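Local coordinates for periplasmic solute binding protein (Candidatus liberibacter, PDB 5AFS), which probably captures zinc or manganese ions in the bacterial periplasm and delivers them for uptake, as in other members of the ZnuA-like solute-binding family, at residues V32-D37 with V246-K251; N104-M109 with T170-L175. All coordinates share one frame; numbering follows the deposited sequence.

Contact 1: V32-D37 with V246-K251; sequences VEAGND and VDSLSK. With ZN (zinc ion), chain G; SO4 (sulfate ion), chain C.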
# COMPACT_ATOMS: atom_id res chain seq x y z
N VAL A 32 -10.84 -0.00 -8.39
CA VAL A 32 -10.96 1.09 -7.44
C VAL A 32 -9.99 2.18 -7.87
O VAL A 32 -8.80 2.11 -7.57
CB VAL A 32 -10.66 0.65 -5.99
CG1 VAL A 32 -10.87 1.81 -5.02
CG2 VAL A 32 -11.54 -0.53 -5.60
N GLU A 33 -10.51 3.18 -8.57
CA GLU A 33 -9.70 4.26 -9.12
C GLU A 33 -9.19 5.13 -7.98
O GLU A 33 -9.77 5.15 -6.90
CB GLU A 33 -10.51 5.13 -10.09
CG GLU A 33 -11.13 4.39 -11.26
CD GLU A 33 -10.20 4.23 -12.43
OE1 GLU A 33 -8.98 4.44 -12.25
OE2 GLU A 33 -10.69 3.93 -13.54
N ALA A 34 -8.10 5.85 -8.24
CA ALA A 34 -7.51 6.77 -7.27
C ALA A 34 -8.58 7.69 -6.70
O ALA A 34 -9.42 8.20 -7.43
CB ALA A 34 -6.41 7.58 -7.93
N GLY A 35 -8.56 7.88 -5.38
CA GLY A 35 -9.53 8.73 -4.72
C GLY A 35 -10.73 7.95 -4.20
O GLY A 35 -11.42 8.42 -3.31
N ASN A 36 -10.98 6.77 -4.76
CA ASN A 36 -11.98 5.87 -4.22
C ASN A 36 -11.39 4.96 -3.13
O ASN A 36 -10.16 4.85 -2.98
CB ASN A 36 -12.68 5.07 -5.33
CG ASN A 36 -13.66 5.92 -6.13
OD1 ASN A 36 -14.15 6.94 -5.65
ND2 ASN A 36 -13.97 5.49 -7.34
N ASP A 37 -12.28 4.33 -2.37
CA ASP A 37 -11.93 3.68 -1.11
C ASP A 37 -11.62 2.21 -1.34
O ASP A 37 -12.54 1.43 -1.63
CB ASP A 37 -13.11 3.81 -0.13
CG ASP A 37 -12.82 3.27 1.26
OD1 ASP A 37 -11.72 2.69 1.53
OD2 ASP A 37 -13.73 3.42 2.11
N VAL A 246 -0.93 6.58 1.50
CA VAL A 246 -0.79 5.12 1.66
C VAL A 246 -1.87 4.27 0.97
O VAL A 246 -1.56 3.21 0.44
CB VAL A 246 -0.73 4.70 3.16
CG1 VAL A 246 0.46 5.34 3.85
CG2 VAL A 246 -2.02 5.04 3.89
N ASP A 247 -3.12 4.71 1.00
CA ASP A 247 -4.24 3.83 0.58
C ASP A 247 -4.66 4.05 -0.87
O ASP A 247 -5.43 3.27 -1.42
CB ASP A 247 -5.45 4.00 1.52
CG ASP A 247 -5.43 3.03 2.72
OD1 ASP A 247 -4.67 2.04 2.78
OD2 ASP A 247 -6.25 3.21 3.64
N SER A 248 -4.16 5.11 -1.50
CA SER A 248 -4.53 5.45 -2.86
C SER A 248 -3.48 6.35 -3.44
O SER A 248 -2.84 7.11 -2.72
CB SER A 248 -5.88 6.20 -2.85
OG SER A 248 -6.21 6.70 -4.13
N LEU A 249 -3.30 6.28 -4.76
CA LEU A 249 -2.51 7.30 -5.45
C LEU A 249 -3.25 8.62 -5.32
O LEU A 249 -4.48 8.64 -5.18
CB LEU A 249 -2.32 6.93 -6.92
CG LEU A 249 -1.57 5.63 -7.21
CD1 LEU A 249 -1.35 5.46 -8.71
CD2 LEU A 249 -0.24 5.59 -6.49
N SER A 250 -2.52 9.72 -5.33
CA SER A 250 -3.15 11.04 -5.38
C SER A 250 -3.77 11.23 -6.75
O SER A 250 -3.54 10.42 -7.67
CB SER A 250 -2.13 12.14 -5.13
OG SER A 250 -1.26 12.30 -6.24
N LYS A 251 -4.54 12.30 -6.91
CA LYS A 251 -4.92 12.77 -8.24
C LYS A 251 -3.65 13.08 -9.05
O LYS A 251 -2.57 13.23 -8.47
CB LYS A 251 -5.85 13.99 -8.15
CG LYS A 251 -5.25 15.21 -7.46
CD LYS A 251 -6.15 16.44 -7.56
CE LYS A 251 -7.13 16.56 -6.40
NZ LYS A 251 -8.18 15.51 -6.38
ZN ZN G . -5.69 1.44 4.45
S SO4 C . -5.21 14.27 -3.64
O1 SO4 C . -5.43 13.09 -4.49
O2 SO4 C . -4.10 15.09 -4.18
O3 SO4 C . -4.90 13.83 -2.27
O4 SO4 C . -6.45 15.08 -3.61
O HOH W 1 -7.76 3.21 -2.99
O HOH W 2 -9.28 4.26 2.89
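Ala34 and Leu249 are the pair whose CA atoms lie nearest across the two segments, with 5.3 Å between Ala34 CA and Leu249 CA. Neither segment is a regular helix or strand. From Glu33 to Asn36 the chain makes a type II beta turn, closed by Asn36 N on Glu33 O at 2.9 Å; Gly35 takes its third position, with a positive phi that suits glycine. The amide of this glycine faces Ser248 and gives the direct hydrogen bond across the contact, Gly35 N to Ser248 OG, 2.9 Å long and nearly straight at 165°. Ser248 carries its OG opposite its own backbone N (chi1 173°), which sends the hydroxyl to the turn and also past the next peptide, where it donates to Leu249 O at 2.8 Å. Gripped by these two bonds, the hydroxyl has its rotation fixed. Beside it Ala34 CB rests on Leu249, 3.5 Å from Leu249 O and a little farther from its CB. Two waters extend the contact: one lies between Asn36 O and Asp247 O, within hydrogen-bonding distance of both, the other between Asp37 OD1 and Asp247 OD2 at longer range. Asp247 itself grips the zinc ion with both carboxylate oxygens, OD1 and OD2 each 2.0 Å from the metal, and His39, His106 and Glu172 complete the site. At the far end Lys251 N donates to O1 of a sulfate, probably from the crystallisation liquor, at 2.7 Å, and the bent lysine chain curls alongside that ion. The turn leads from strand 27-30 toward helix 45-53, while the Asp247 loop runs from strand 239-244 to helix 259-274. Helix 12-22 lies against the seam, with Ser12 touching Ala34 and Ser248, and Ile13 and Asp16 packing on Leu249.

Contact 2: N104-M109 with T170-L175; sequences NPHAWM and TSEGCL. With ZN (zinc ion), chain G.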
# COMPACT_ATOMS: atom_id res chain seq x y z
N ASN A 104 -3.31 -7.56 8.15
CA ASN A 104 -3.20 -6.17 7.75
C ASN A 104 -2.85 -6.18 6.26
O ASN A 104 -1.91 -6.85 5.85
CB ASN A 104 -2.11 -5.46 8.57
CG ASN A 104 -2.08 -3.97 8.34
OD1 ASN A 104 -2.05 -3.52 7.20
ND2 ASN A 104 -2.12 -3.19 9.42
N PRO A 105 -3.63 -5.47 5.43
CA PRO A 105 -3.45 -5.55 3.98
C PRO A 105 -2.35 -4.68 3.36
O PRO A 105 -2.04 -4.86 2.18
CB PRO A 105 -4.80 -5.10 3.44
CG PRO A 105 -5.32 -4.17 4.49
CD PRO A 105 -4.84 -4.70 5.79
N HIS A 106 -1.75 -3.77 4.12
CA HIS A 106 -0.92 -2.69 3.55
C HIS A 106 0.53 -3.09 3.23
O HIS A 106 1.47 -2.34 3.51
CB HIS A 106 -0.91 -1.48 4.50
CG HIS A 106 -2.28 -0.95 4.84
ND1 HIS A 106 -2.93 -1.26 6.01
CD2 HIS A 106 -3.10 -0.10 4.17
CE1 HIS A 106 -4.09 -0.64 6.05
NE2 HIS A 106 -4.22 0.08 4.94
N ALA A 107 0.70 -4.25 2.61
CA ALA A 107 2.02 -4.81 2.33
C ALA A 107 2.87 -4.01 1.35
O ALA A 107 4.09 -4.14 1.35
CB ALA A 107 1.87 -6.25 1.85
N TRP A 108 2.24 -3.19 0.52
CA TRP A 108 2.94 -2.40 -0.49
C TRP A 108 3.79 -1.25 0.09
O TRP A 108 4.60 -0.67 -0.64
CB TRP A 108 1.92 -1.84 -1.51
CG TRP A 108 0.93 -0.89 -0.91
CD1 TRP A 108 1.12 0.44 -0.68
CD2 TRP A 108 -0.39 -1.19 -0.45
NE1 TRP A 108 -0.01 0.98 -0.11
CE2 TRP A 108 -0.95 0.00 0.05
CE3 TRP A 108 -1.16 -2.36 -0.42
CZ2 TRP A 108 -2.24 0.07 0.57
CZ3 TRP A 108 -2.45 -2.30 0.11
CH2 TRP A 108 -2.97 -1.08 0.59
N MET A 109 3.59 -0.91 1.37
CA MET A 109 4.40 0.12 2.04
C MET A 109 5.68 -0.52 2.58
O MET A 109 5.84 -0.70 3.79
CB MET A 109 3.63 0.79 3.19
CG MET A 109 2.36 1.51 2.77
SD MET A 109 2.57 2.78 1.51
CE MET A 109 3.74 3.87 2.34
N THR A 170 1.08 6.42 13.41
CA THR A 170 0.16 6.86 12.38
C THR A 170 -1.28 6.71 12.88
O THR A 170 -1.52 6.24 13.99
CB THR A 170 0.34 6.03 11.09
OG1 THR A 170 0.10 4.65 11.38
CG2 THR A 170 1.75 6.17 10.54
N SER A 171 -2.24 7.11 12.06
CA SER A 171 -3.65 6.98 12.41
C SER A 171 -4.15 5.58 12.04
O SER A 171 -4.44 4.78 12.92
CB SER A 171 -4.45 8.09 11.73
OG SER A 171 -3.98 9.36 12.16
N GLU A 172 -4.21 5.27 10.74
CA GLU A 172 -4.42 3.89 10.30
C GLU A 172 -3.12 3.12 10.50
O GLU A 172 -2.05 3.71 10.43
CB GLU A 172 -4.81 3.83 8.82
CG GLU A 172 -5.39 2.49 8.36
CD GLU A 172 -5.43 2.33 6.85
OE1 GLU A 172 -4.52 2.85 6.17
OE2 GLU A 172 -6.35 1.68 6.32
N GLY A 173 -3.21 1.82 10.75
CA GLY A 173 -2.03 0.95 10.83
C GLY A 173 -1.45 0.64 9.45
O GLY A 173 -1.31 -0.52 9.07
N CYS A 174 -1.09 1.69 8.72
CA CYS A 174 -0.67 1.57 7.33
C CYS A 174 0.82 1.29 7.14
O CYS A 174 1.25 1.01 6.02
CB CYS A 174 -1.04 2.86 6.57
SG CYS A 174 -0.45 4.37 7.39
N LEU A 175 1.61 1.35 8.21
CA LEU A 175 3.07 1.24 8.09
C LEU A 175 3.65 0.01 8.78
O LEU A 175 4.87 -0.09 8.93
CB LEU A 175 3.75 2.50 8.63
CG LEU A 175 3.41 3.84 7.94
CD1 LEU A 175 4.27 4.96 8.52
CD2 LEU A 175 3.58 3.77 6.43
ZN ZN G . -5.69 1.44 4.45
O HOH W 3 2.55 -1.34 5.90
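The metal site of this solute-binding protein brings His106 and Glu172 together on one zinc ion. His106 NE2 lies 2.1 Å from the zinc; Glu172 binds through both oxygens but unequally, OE2 at 2.0 Å and OE1 at 2.5 Å from the metal. The imidazole and carboxylate planes stand 68° apart. Glu172 reaches in on an extended chain, and its OE2 also accepts from Asn193 N, which helps to orient the carboxylate. A second shell positions the histidine. Asn104 OD1 accepts from His106 N, making an Asx turn, and from His106 ND1 at 2.7 Å; with the proton on ND1, NE2 is left to the metal. With CG anti to the backbone N (chi1 -172°), the Asn104 amide turns toward the 170-175 segment, and ND2 donates to Gly173 O at 2.8 Å, with an angle of 154° at the hydrogen. Pro105 CG lies over one face of the His106 ring and Cys174 CA over the opposite one, both offset toward the rim; the latter is a CH-pi contact, 4.0 Å from the ring centroid. In this family the metal is held between two lobes, and here His106 comes from the loop before helix 111-128, Glu172 from the loop before helix 176-182; His39 and Asp247 supply the remaining ligands. Farther from the metal, a water donates both to His106 O and to Cys174 O, 2.7 Å from the latter. Beyond it Met109 folds back at chi2 and chi3, laying CG against Cys174 O and its methyl CE 4.1 Å from Leu175 CD2.

Both contacts meet at the zinc site: segments 246-251, 104-109 and 170-175 each bring ligands, while 32-37 runs toward His39. Asp247 of contact 1 lies beside His106 and Glu172 of contact 2, and Trp108 NE1 probably donates to Val246 O between them. Val246 also packs on Cys174. In sequence, contact 2 is nested within the loop closed by contact 1, and their centres lie about 14 Å apart. Contact 2 is wholly buried, and there direct metal bonds, a polar second shell and apolar packing work together. Contact 1 is only partly buried, with an exposed turn on one side; it buries less area and depends on one serine hydroxyl and bridging waters, ending at a sulfate.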